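SPI-1 type 3 secretion system secretin (Salmonella enterica subsp. enterica serovar Typhimurium, PDB 4G08) forms a ring-shaped multimer with an apparent central pore in the outer membrane, as part of the type III secretion system that injects effector proteins into host cells. Local coordinates at residues 36-47 with 78-87; 26-34 with 55-65. All coordinates share one frame; numbering follows the deposited sequence.

Interaction 1 of 2, residues 36-47 with 78-87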
loop_
_atom_site.group_PDB
_atom_site.type_symbol
_atom_site.label_atom_id
_atom_site.label_comp_id
_atom_site.label_asym_id
_atom_site.label_seq_id
_atom_site.Cartn_x
_atom_site.Cartn_y
_atom_site.Cartn_z
ATOM N N GLU A 36 -9.804 11.312 5.634
ATOM C CA GLU A 36 -9.482 9.947 6.024
ATOM C C GLU A 36 -8.493 9.944 7.167
ATOM O O GLU A 36 -7.556 10.734 7.184
ATOM C CB GLU A 36 -8.887 9.194 4.849
ATOM C CG GLU A 36 -9.773 9.213 3.627
ATOM C CD GLU A 36 -9.357 10.269 2.627
ATOM O OE1 GLU A 36 -8.262 10.852 2.789
ATOM O OE2 GLU A 36 -10.128 10.508 1.672
ATOM N N PRO A 37 -8.657 9.000 8.095
ATOM C CA PRO A 37 -7.666 8.806 9.130
ATOM C C PRO A 37 -6.412 8.189 8.566
ATOM O O PRO A 37 -6.440 7.561 7.505
ATOM C CB PRO A 37 -8.338 7.830 10.088
ATOM C CG PRO A 37 -9.280 7.072 9.245
ATOM C CD PRO A 37 -9.733 8.000 8.164
ATOM N N VAL A 38 -5.324 8.368 9.298
ATOM C CA VAL A 38 -4.052 7.790 8.936
ATOM C C VAL A 38 -3.632 6.839 10.037
ATOM O O VAL A 38 -3.820 7.123 11.222
ATOM C CB VAL A 38 -2.970 8.866 8.765
ATOM C CG1 VAL A 38 -1.662 8.238 8.335
ATOM C CG2 VAL A 38 -3.411 9.899 7.747
ATOM N N ILE A 39 -3.325 5.619 9.631
ATOM C CA ILE A 39 -2.942 4.577 10.552
ATOM C C ILE A 39 -1.471 4.280 10.367
ATOM O O ILE A 39 -1.046 3.840 9.301
ATOM C CB ILE A 39 -3.750 3.314 10.274
ATOM C CG1 ILE A 39 -5.231 3.641 10.354
ATOM C CG2 ILE A 39 -3.390 2.215 11.251
ATOM C CD1 ILE A 39 -6.045 2.812 9.401
ATOM N N VAL A 40 -0.693 4.582 11.396
ATOM C CA VAL A 40 0.750 4.440 11.337
ATOM C C VAL A 40 1.211 3.237 12.150
ATOM O O VAL A 40 0.790 3.045 13.292
ATOM C CB VAL A 40 1.456 5.701 11.854
ATOM C CG1 VAL A 40 2.954 5.521 11.775
ATOM C CG2 VAL A 40 1.044 6.916 11.038
ATOM N N SER A 41 1.970 2.363 11.507
ATOM C CA SER A 41 2.378 1.116 12.125
ATOM C C SER A 41 3.341 1.373 13.267
ATOM O O SER A 41 3.975 2.418 13.340
ATOM C CB SER A 41 3.049 0.217 11.097
ATOM O OG SER A 41 4.386 0.621 10.881
ATOM N N LYS A 42 3.586 0.339 14.056
ATOM C CA LYS A 42 4.492 0.466 15.175
ATOM C C LYS A 42 5.880 0.870 14.694
ATOM O O LYS A 42 6.463 1.833 15.191
ATOM C CB LYS A 42 4.574 -0.858 15.920
ATOM C CG LYS A 42 5.803 -0.972 16.795
ATOM C CD LYS A 42 5.973 -2.376 17.341
ATOM C CE LYS A 42 6.888 -3.184 16.448
ATOM N NZ LYS A 42 6.685 -4.636 16.679
ATOM N N MET A 43 6.391 0.166 13.687
ATOM C CA MET A 43 7.741 0.442 13.206
ATOM C C MET A 43 7.861 1.807 12.548
ATOM O O MET A 43 8.937 2.402 12.558
ATOM C CB MET A 43 8.223 -0.633 12.234
ATOM C CG MET A 43 8.488 -1.968 12.892
ATOM S SD MET A 43 9.843 -1.865 14.073
ATOM C CE MET A 43 11.226 -1.572 12.981
ATOM N N ALA A 44 6.819 2.266 11.869
ATOM C CA ALA A 44 6.906 3.588 11.262
ATOM C C ALA A 44 6.934 4.642 12.351
ATOM O O ALA A 44 7.638 5.647 12.247
ATOM C CB ALA A 44 5.742 3.835 10.333
ATOM N N ALA A 45 6.122 4.420 13.376
ATOM C CA ALA A 45 5.913 5.406 14.422
ATOM C C ALA A 45 7.163 5.661 15.254
ATOM O O ALA A 45 7.262 6.692 15.912
ATOM C CB ALA A 45 4.762 4.987 15.316
ATOM N N ARG A 46 8.120 4.742 15.237
ATOM C CA ARG A 46 9.322 4.954 16.036
ATOM C C ARG A 46 10.373 5.790 15.309
ATOM O O ARG A 46 11.332 6.249 15.928
ATOM C CB ARG A 46 9.925 3.642 16.504
ATOM C CG ARG A 46 10.502 2.795 15.402
ATOM C CD ARG A 46 10.745 1.401 15.935
ATOM N NE ARG A 46 11.924 1.343 16.789
ATOM C CZ ARG A 46 13.143 1.049 16.356
ATOM N NH1 ARG A 46 13.358 0.812 15.070
ATOM N NH2 ARG A 46 14.157 1.023 17.208
ATOM N N LYS A 47 10.116 6.123 14.053
ATOM C CA LYS A 47 10.999 7.021 13.324
ATOM C C LYS A 47 10.712 8.461 13.694
ATOM O O LYS A 47 9.648 8.788 14.131
ATOM C CB LYS A 47 10.874 6.818 11.824
ATOM C CG LYS A 47 11.487 5.556 11.317
ATOM C CD LYS A 47 11.161 5.323 9.891
ATOM C CE LYS A 47 12.134 4.421 9.201
ATOM N NZ LYS A 47 12.895 3.603 10.107
ATOM N N GLN A 78 -10.691 4.728 2.088
ATOM C CA GLN A 78 -11.293 5.254 3.310
ATOM C C GLN A 78 -10.275 5.647 4.363
ATOM O O GLN A 78 -10.601 6.370 5.301
ATOM C CB GLN A 78 -12.256 4.239 3.900
ATOM C CG GLN A 78 -13.418 3.946 2.985
ATOM C CD GLN A 78 -13.166 2.735 2.119
ATOM O OE1 GLN A 78 -12.470 1.801 2.517
ATOM N NE2 GLN A 78 -13.685 2.770 0.905
ATOM N N ALA A 79 -9.079 5.084 4.271
ATOM C CA ALA A 79 -8.038 5.351 5.250
ATOM C C ALA A 79 -6.667 5.179 4.622
ATOM O O ALA A 79 -6.516 4.468 3.630
ATOM C CB ALA A 79 -8.186 4.414 6.435
ATOM N N ILE A 80 -5.681 5.866 5.185
ATOM C CA ILE A 80 -4.306 5.776 4.707
ATOM C C ILE A 80 -3.465 4.990 5.706
ATOM O O ILE A 80 -3.488 5.271 6.906
ATOM C CB ILE A 80 -3.688 7.171 4.510
ATOM C CG1 ILE A 80 -4.460 7.942 3.439
ATOM C CG2 ILE A 80 -2.220 7.058 4.126
ATOM C CD1 ILE A 80 -3.989 9.367 3.249
ATOM N N TYR A 81 -2.761 3.981 5.224
ATOM C CA TYR A 81 -1.935 3.129 6.065
ATOM C C TYR A 81 -0.480 3.374 5.739
ATOM O O TYR A 81 -0.090 3.356 4.634
ATOM C CB TYR A 81 -2.263 1.640 5.870
ATOM C CG TYR A 81 -3.700 1.275 6.083
ATOM C CD1 TYR A 81 -4.638 1.558 5.126
ATOM C CD2 TYR A 81 -4.119 0.623 7.206
ATOM C CE1 TYR A 81 -5.910 1.250 5.293
ATOM C CE2 TYR A 81 -5.425 0.308 7.365
ATOM C CZ TYR A 81 -6.312 0.627 6.404
ATOM O OH TYR A 81 -7.642 0.319 6.500
ATOM N N ILE A 82 0.303 3.576 6.767
ATOM C CA ILE A 82 1.732 3.821 6.634
ATOM C C ILE A 82 2.524 2.805 7.452
ATOM O O ILE A 82 2.226 2.555 8.620
ATOM C CB ILE A 82 2.098 5.245 7.090
ATOM C CG1 ILE A 82 1.390 6.274 6.204
ATOM C CG2 ILE A 82 3.606 5.451 7.033
ATOM C CD1 ILE A 82 1.309 7.654 6.811
ATOM N N TYR A 83 3.492 2.178 6.793
ATOM C CA TYR A 83 4.346 1.176 7.419
ATOM C C TYR A 83 5.800 1.512 7.172
ATOM O O TYR A 83 6.129 2.142 6.172
ATOM C CB TYR A 83 4.097 -0.205 6.820
ATOM C CG TYR A 83 2.678 -0.674 6.894
ATOM C CD1 TYR A 83 1.793 -0.382 5.874
ATOM C CD2 TYR A 83 2.291 -1.595 7.855
ATOM C CE1 TYR A 83 0.516 -0.876 5.880
ATOM C CE2 TYR A 83 1.022 -2.123 7.852
ATOM C CZ TYR A 83 0.140 -1.756 6.860
ATOM O OH TYR A 83 -1.127 -2.279 6.822
ATOM N N ASP A 84 6.670 0.903 7.969
ATOM C CA ASP A 84 8.100 0.876 7.695
ATOM C C ASP A 84 8.350 -0.081 6.543
ATOM O O ASP A 84 7.681 -1.101 6.426
ATOM C CB ASP A 84 8.853 0.402 8.943
ATOM C CG ASP A 84 10.353 0.604 8.835
ATOM O OD1 ASP A 84 10.809 1.759 9.006
ATOM O OD2 ASP A 84 11.083 -0.410 8.837
ATOM N N ALA A 85 9.381 0.174 5.759
ATOM C CA ALA A 85 9.681 -0.718 4.655
ATOM C C ALA A 85 9.949 -2.125 5.175
ATOM O O ALA A 85 9.676 -3.110 4.489
ATOM C CB ALA A 85 10.870 -0.206 3.865
ATOM N N SER A 86 10.312 -2.217 6.451
ATOM C CA SER A 86 10.669 -3.500 7.053
ATOM C C SER A 86 9.443 -4.387 7.287
ATOM O O SER A 86 9.571 -5.571 7.594
ATOM C CB SER A 86 11.417 -3.276 8.370
ATOM O OG SER A 86 10.524 -2.961 9.425
ATOM N N GLU A 87 8.256 -3.799 7.165
ATOM C CA GLU A 87 7.006 -4.515 7.395
ATOM C C GLU A 87 6.385 -4.971 6.079
ATOM O O GLU A 87 5.253 -5.439 6.038
ATOM C CB GLU A 87 6.023 -3.627 8.154
ATOM C CG GLU A 87 6.416 -3.406 9.603
ATOM C CD GLU A 87 5.591 -2.333 10.289
ATOM O OE1 GLU A 87 5.078 -2.609 11.395
ATOM O OE2 GLU A 87 5.693 -1.154 9.885
#

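Interaction 2 of 2, residues 26-34 with 55-65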
loop_
_atom_site.group_PDB
_atom_site.type_symbol
_atom_site.label_atom_id
_atom_site.label_comp_id
_atom_site.label_asym_id
_atom_site.label_seq_id
_atom_site.Cartn_x
_atom_site.Cartn_y
_atom_site.Cartn_z
ATOM N N PHE A 26 3.656 13.401 13.218
ATOM C CA PHE A 26 3.768 14.062 11.932
ATOM C C PHE A 26 2.594 13.724 11.022
ATOM O O PHE A 26 1.951 14.616 10.471
ATOM C CB PHE A 26 5.070 13.668 11.260
ATOM C CG PHE A 26 5.218 14.222 9.886
ATOM C CD1 PHE A 26 5.578 15.541 9.697
ATOM C CD2 PHE A 26 4.860 13.466 8.796
ATOM C CE1 PHE A 26 5.647 16.072 8.429
ATOM C CE2 PHE A 26 4.970 13.974 7.526
ATOM C CZ PHE A 26 5.341 15.286 7.345
ATOM N N PHE A 27 2.303 12.440 10.864
ATOM C CA PHE A 27 1.209 12.052 9.980
ATOM C C PHE A 27 -0.164 12.391 10.527
ATOM O O PHE A 27 -1.059 12.723 9.756
ATOM C CB PHE A 27 1.279 10.580 9.622
ATOM C CG PHE A 27 2.320 10.273 8.613
ATOM C CD1 PHE A 27 2.316 10.901 7.387
ATOM C CD2 PHE A 27 3.394 9.486 8.953
ATOM C CE1 PHE A 27 3.329 10.679 6.482
ATOM C CE2 PHE A 27 4.418 9.267 8.060
ATOM C CZ PHE A 27 4.380 9.855 6.817
ATOM N N ASP A 28 -0.289 12.482 11.845
ATOM C CA ASP A 28 -1.499 13.049 12.425
ATOM C C ASP A 28 -1.678 14.489 11.976
ATOM O O ASP A 28 -2.782 14.907 11.631
ATOM C CB ASP A 28 -1.468 12.989 13.948
ATOM C CG ASP A 28 -1.855 11.628 14.479
ATOM O OD1 ASP A 28 -2.335 10.791 13.686
ATOM O OD2 ASP A 28 -1.630 11.372 15.680
ATOM N N ALA A 29 -0.579 15.230 11.928
ATOM C CA ALA A 29 -0.621 16.617 11.487
ATOM C C ALA A 29 -1.048 16.712 10.028
ATOM O O ALA A 29 -1.885 17.538 9.669
ATOM C CB ALA A 29 0.731 17.272 11.685
ATOM N N MET A 30 -0.514 15.827 9.199
ATOM C CA MET A 30 -0.896 15.793 7.794
ATOM C C MET A 30 -2.388 15.505 7.618
ATOM O O MET A 30 -3.026 16.009 6.694
ATOM C CB MET A 30 -0.084 14.745 7.046
ATOM C CG MET A 30 -0.759 14.354 5.749
ATOM S SD MET A 30 0.037 13.000 4.877
ATOM C CE MET A 30 1.635 13.754 4.642
ATOM N N ALA A 31 -2.946 14.723 8.533
ATOM C CA ALA A 31 -4.298 14.204 8.377
ATOM C C ALA A 31 -5.349 15.246 8.726
ATOM O O ALA A 31 -6.541 15.001 8.580
ATOM C CB ALA A 31 -4.483 12.977 9.243
ATOM N N LEU A 32 -4.918 16.329 9.365
ATOM C CA LEU A 32 -5.849 17.365 9.793
ATOM C C LEU A 32 -6.700 17.836 8.639
ATOM O O LEU A 32 -7.819 18.314 8.831
ATOM C CB LEU A 32 -5.079 18.542 10.353
ATOM C CG LEU A 32 -4.485 18.120 11.679
ATOM C CD1 LEU A 32 -3.870 19.285 12.415
ATOM C CD2 LEU A 32 -5.606 17.517 12.489
ATOM N N GLN A 33 -6.053 17.957 7.490
ATOM C CA GLN A 33 -6.690 18.529 6.327
ATOM C C GLN A 33 -7.180 17.409 5.426
ATOM O O GLN A 33 -7.376 17.607 4.229
ATOM C CB GLN A 33 -5.708 19.432 5.582
ATOM C CG GLN A 33 -5.040 20.473 6.472
ATOM C CD GLN A 33 -4.400 21.601 5.684
ATOM O OE1 GLN A 33 -3.854 21.387 4.598
ATOM N NE2 GLN A 33 -4.453 22.809 6.232
ATOM N N LEU A 34 -7.306 16.216 5.995
ATOM C CA LEU A 34 -7.817 15.073 5.260
ATOM C C LEU A 34 -9.106 14.584 5.892
ATOM O O LEU A 34 -9.280 14.629 7.111
ATOM C CB LEU A 34 -6.797 13.935 5.258
ATOM C CG LEU A 34 -5.460 14.207 4.573
ATOM C CD1 LEU A 34 -4.573 12.976 4.621
ATOM C CD2 LEU A 34 -5.658 14.658 3.142
ATOM N N PHE A 55 1.647 21.155 3.614
ATOM C CA PHE A 55 0.821 20.033 3.229
ATOM C C PHE A 55 -0.069 20.429 2.055
ATOM O O PHE A 55 -1.251 20.100 2.018
ATOM C CB PHE A 55 -0.009 19.578 4.424
ATOM C CG PHE A 55 0.818 19.090 5.579
ATOM C CD1 PHE A 55 1.852 18.195 5.368
ATOM C CD2 PHE A 55 0.619 19.581 6.854
ATOM C CE1 PHE A 55 2.637 17.764 6.415
ATOM C CE2 PHE A 55 1.395 19.143 7.909
ATOM C CZ PHE A 55 2.430 18.259 7.681
ATOM N N HIS A 56 0.512 21.101 1.087
ATOM C CA HIS A 56 -0.222 21.571 -0.088
ATOM C C HIS A 56 -0.482 20.440 -1.070
ATOM O O HIS A 56 -1.199 20.599 -2.027
ATOM C CB HIS A 56 0.547 22.698 -0.785
ATOM C CG HIS A 56 1.970 22.372 -1.044
ATOM N ND1 HIS A 56 2.950 22.573 -0.105
ATOM C CD2 HIS A 56 2.582 21.833 -2.117
ATOM C CE1 HIS A 56 4.105 22.153 -0.579
ATOM N NE2 HIS A 56 3.908 21.696 -1.800
ATOM N N ASP A 57 0.141 19.293 -0.824
ATOM C CA ASP A 57 -0.013 18.145 -1.709
ATOM C C ASP A 57 0.387 16.866 -0.990
ATOM O O ASP A 57 1.482 16.351 -1.192
ATOM C CB ASP A 57 0.841 18.323 -2.963
ATOM C CG ASP A 57 0.580 17.252 -4.007
ATOM O OD1 ASP A 57 -0.120 16.261 -3.700
ATOM O OD2 ASP A 57 1.173 17.347 -5.104
ATOM N N PRO A 58 -0.535 16.319 -0.191
ATOM C CA PRO A 58 -0.224 15.240 0.742
ATOM C C PRO A 58 0.241 13.952 0.063
ATOM O O PRO A 58 1.155 13.285 0.554
ATOM C CB PRO A 58 -1.552 15.012 1.454
ATOM C CG PRO A 58 -2.230 16.337 1.415
ATOM C CD PRO A 58 -1.746 17.061 0.199
ATOM N N ASN A 59 -0.399 13.577 -1.036
ATOM C CA ASN A 59 -0.011 12.345 -1.709
ATOM C C ASN A 59 1.380 12.423 -2.315
ATOM O O ASN A 59 2.130 11.452 -2.275
ATOM C CB ASN A 59 -1.023 11.957 -2.773
ATOM C CG ASN A 59 -2.205 11.213 -2.199
ATOM O OD1 ASN A 59 -2.188 10.803 -1.038
ATOM N ND2 ASN A 59 -3.159 10.863 -3.055
ATOM N N ALA A 60 1.748 13.589 -2.824
ATOM C CA ALA A 60 3.102 13.778 -3.319
ATOM C C ALA A 60 4.112 13.710 -2.182
ATOM O O ALA A 60 5.200 13.157 -2.337
ATOM C CB ALA A 60 3.213 15.101 -4.037
ATOM N N LEU A 61 3.755 14.296 -1.046
ATOM C CA LEU A 61 4.619 14.267 0.124
ATOM C C LEU A 61 4.812 12.850 0.632
ATOM O O LEU A 61 5.914 12.458 1.011
ATOM C CB LEU A 61 4.027 15.121 1.234
ATOM C CG LEU A 61 4.975 15.290 2.411
ATOM C CD1 LEU A 61 6.313 15.813 1.932
ATOM C CD2 LEU A 61 4.370 16.220 3.441
ATOM N N LEU A 62 3.723 12.097 0.686
ATOM C CA LEU A 62 3.793 10.713 1.107
ATOM C C LEU A 62 4.740 9.916 0.234
ATOM O O LEU A 62 5.466 9.052 0.725
ATOM C CB LEU A 62 2.414 10.086 1.056
ATOM C CG LEU A 62 1.617 10.263 2.336
ATOM C CD1 LEU A 62 0.179 9.889 2.077
ATOM C CD2 LEU A 62 2.190 9.394 3.434
ATOM N N GLU A 63 4.671 10.134 -1.072
ATOM C CA GLU A 63 5.545 9.410 -1.975
ATOM C C GLU A 63 6.995 9.777 -1.728
ATOM O O GLU A 63 7.860 8.911 -1.684
ATOM C CB GLU A 63 5.179 9.684 -3.425
ATOM C CG GLU A 63 3.810 9.162 -3.801
ATOM C CD GLU A 63 3.873 7.951 -4.713
ATOM O OE1 GLU A 63 2.814 7.326 -4.939
ATOM O OE2 GLU A 63 4.966 7.651 -5.245
ATOM N N LYS A 64 7.267 11.063 -1.545
ATOM C CA LYS A 64 8.636 11.495 -1.347
ATOM C C LYS A 64 9.191 11.007 -0.013
ATOM O O LYS A 64 10.309 10.491 0.058
ATOM C CB LYS A 64 8.722 13.009 -1.413
ATOM C CG LYS A 64 10.143 13.492 -1.569
ATOM C CD LYS A 64 10.187 14.969 -1.867
ATOM C CE LYS A 64 10.408 15.736 -0.584
ATOM N NZ LYS A 64 10.790 17.145 -0.848
ATOM N N LEU A 65 8.412 11.162 1.049
ATOM C CA LEU A 65 8.868 10.729 2.364
ATOM C C LEU A 65 9.038 9.221 2.419
ATOM O O LEU A 65 9.854 8.710 3.182
ATOM C CB LEU A 65 7.906 11.179 3.458
ATOM C CG LEU A 65 7.865 12.685 3.683
ATOM C CD1 LEU A 65 6.906 13.042 4.801
ATOM C CD2 LEU A 65 9.253 13.233 3.965
HETATM O O HOH W 1 -3.320 19.398 3.147
#

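Interaction 1 of 2, residues 36-47 with 78-87
Parallel strand pairing joins residues 36-47 to 78-87, with strand 38-40 at the border of a small mixed sheet and strand 80-84 in its middle. The axes lie 4.7 Å apart at 18°. Ile39 directs both its backbone N and its O to strand 80-84, bonding to Ile80 O over 2.8 Å and to Ile82 N, the residues flanking Tyr81, while Ile80 N to Pro37 O and Ser41 N to Ile82 O extend the ladder at its two ends. Val38, Val40, Ile80 and Ile82 share one face of the sheet. There Val38 CG1 is pressed to 3.4 Å from Ile82 CD1, tight for two methyl groups.

On the other face, Ile39 and Tyr81 run side by side in the same direction, bringing Ile39 CD1 within 3.3 Å of Tyr81 CE2; Asp76 takes a hydrogen bond from the hydroxyl of this tyrosine. In this N0 domain of the periplasmic part of the secretin, the remaining strand, 71-75, pairs antiparallel with 80-84 on its far side.

Beyond the ladder the chemistry turns polar. Ser41 is the N-cap of the short, weakly bonded helix at about 42-45, its OG accepting from Ala44 N at 3.1 Å; a chi1 of 79° turns the hydroxyl between its own N and carbonyl carbon. OG also donates to Glu87 OE2, although the modelled separation is doubtfully short. The same OE2, which lies at the edge of the Tyr83 ring and in its plane, accepts from Asp84 N at 3.0 Å. Asp84 divides its carboxylate: OD2 receives Ser86 N, forming an Asx turn, and Ser86 OG, whereas OD1 faces Lys47, whose chain crosses at about a right angle and places NZ 3.0 Å from OD1 in a salt bridge with a weak hydrogen bond. Met43 CB packs on Asp84 CB at 3.5 Å.

Interaction 2 of 2, residues 26-34 with 55-65
Phe55 lays one face of its ring over the backbone of Met30, whose CA stands 4.0 Å from the ring centroid, almost straight above it, in a CH-pi contact. The ring's edge, meanwhile, is turned toward the face of Phe26 in an offset edge-to-face pair with planes at 67° and centroids 5.7 Å apart. Leu61 fills the corner between these two aromatics: its CD2 lies near the plane of both rings, at an edge of each. Phe26 also meets Leu65 coming from the opposite direction, its CE2 being 3.5 Å from Leu65 CD1.

The two helices concerned, 26-30 and 58-65, run nearly antiparallel at 160° in the N0 domain, and Phe55 comes from the loop just ahead of the second. Their axes approach no closer than 12.2 Å, so long side chains bridge the gap, and no direct hydrogen bond crosses it. Met30 does much of the spanning. With CG anti to the backbone N (chi1 160°) the chain runs out toward the second helix and then bends at its last torsion, sliding past Leu61 in the opposite sense until CE is 3.9 Å from Leu61 CD2. Its SD reaches Leu62 CG at 4.1 Å while also lying in the plane of the Phe27 ring, at its edge. Phe27 crosses Leu62 obliquely, CE1 touching CD2 at 3.5 Å, and on the sheet side it packs against Val38, Val40 and Ile82.

At the start of the second helix, Leu34 slides past Pro58, and a water molecule donates to both Gln33 OE1 and Phe55 O, supplying a polar link beside the hydrophobic layer.

In the fold
Interactions 1 and 2 are two layers of one N0 domain: the first builds part of its sheet, the second packs together the helices that rest on it. The layers meet where Ile82 CD1 touches Phe27 CG and Leu62 CD2, and where Val38 and Ile80 pack on Ala31 and Leu34. The face bearing the valines and isoleucines thus belongs to the same core as the side chains between the helices; the opposite face, with exposed Ile39 and partly exposed Tyr81, is turned away from them. Interaction 1 rests on backbone hydrogen bonds and, past the end of the strands, on carboxylates, a hydroxyl and a lysine; interaction 2 relies on aromatic, methionine and leucine packing, with a water bridge at its margin.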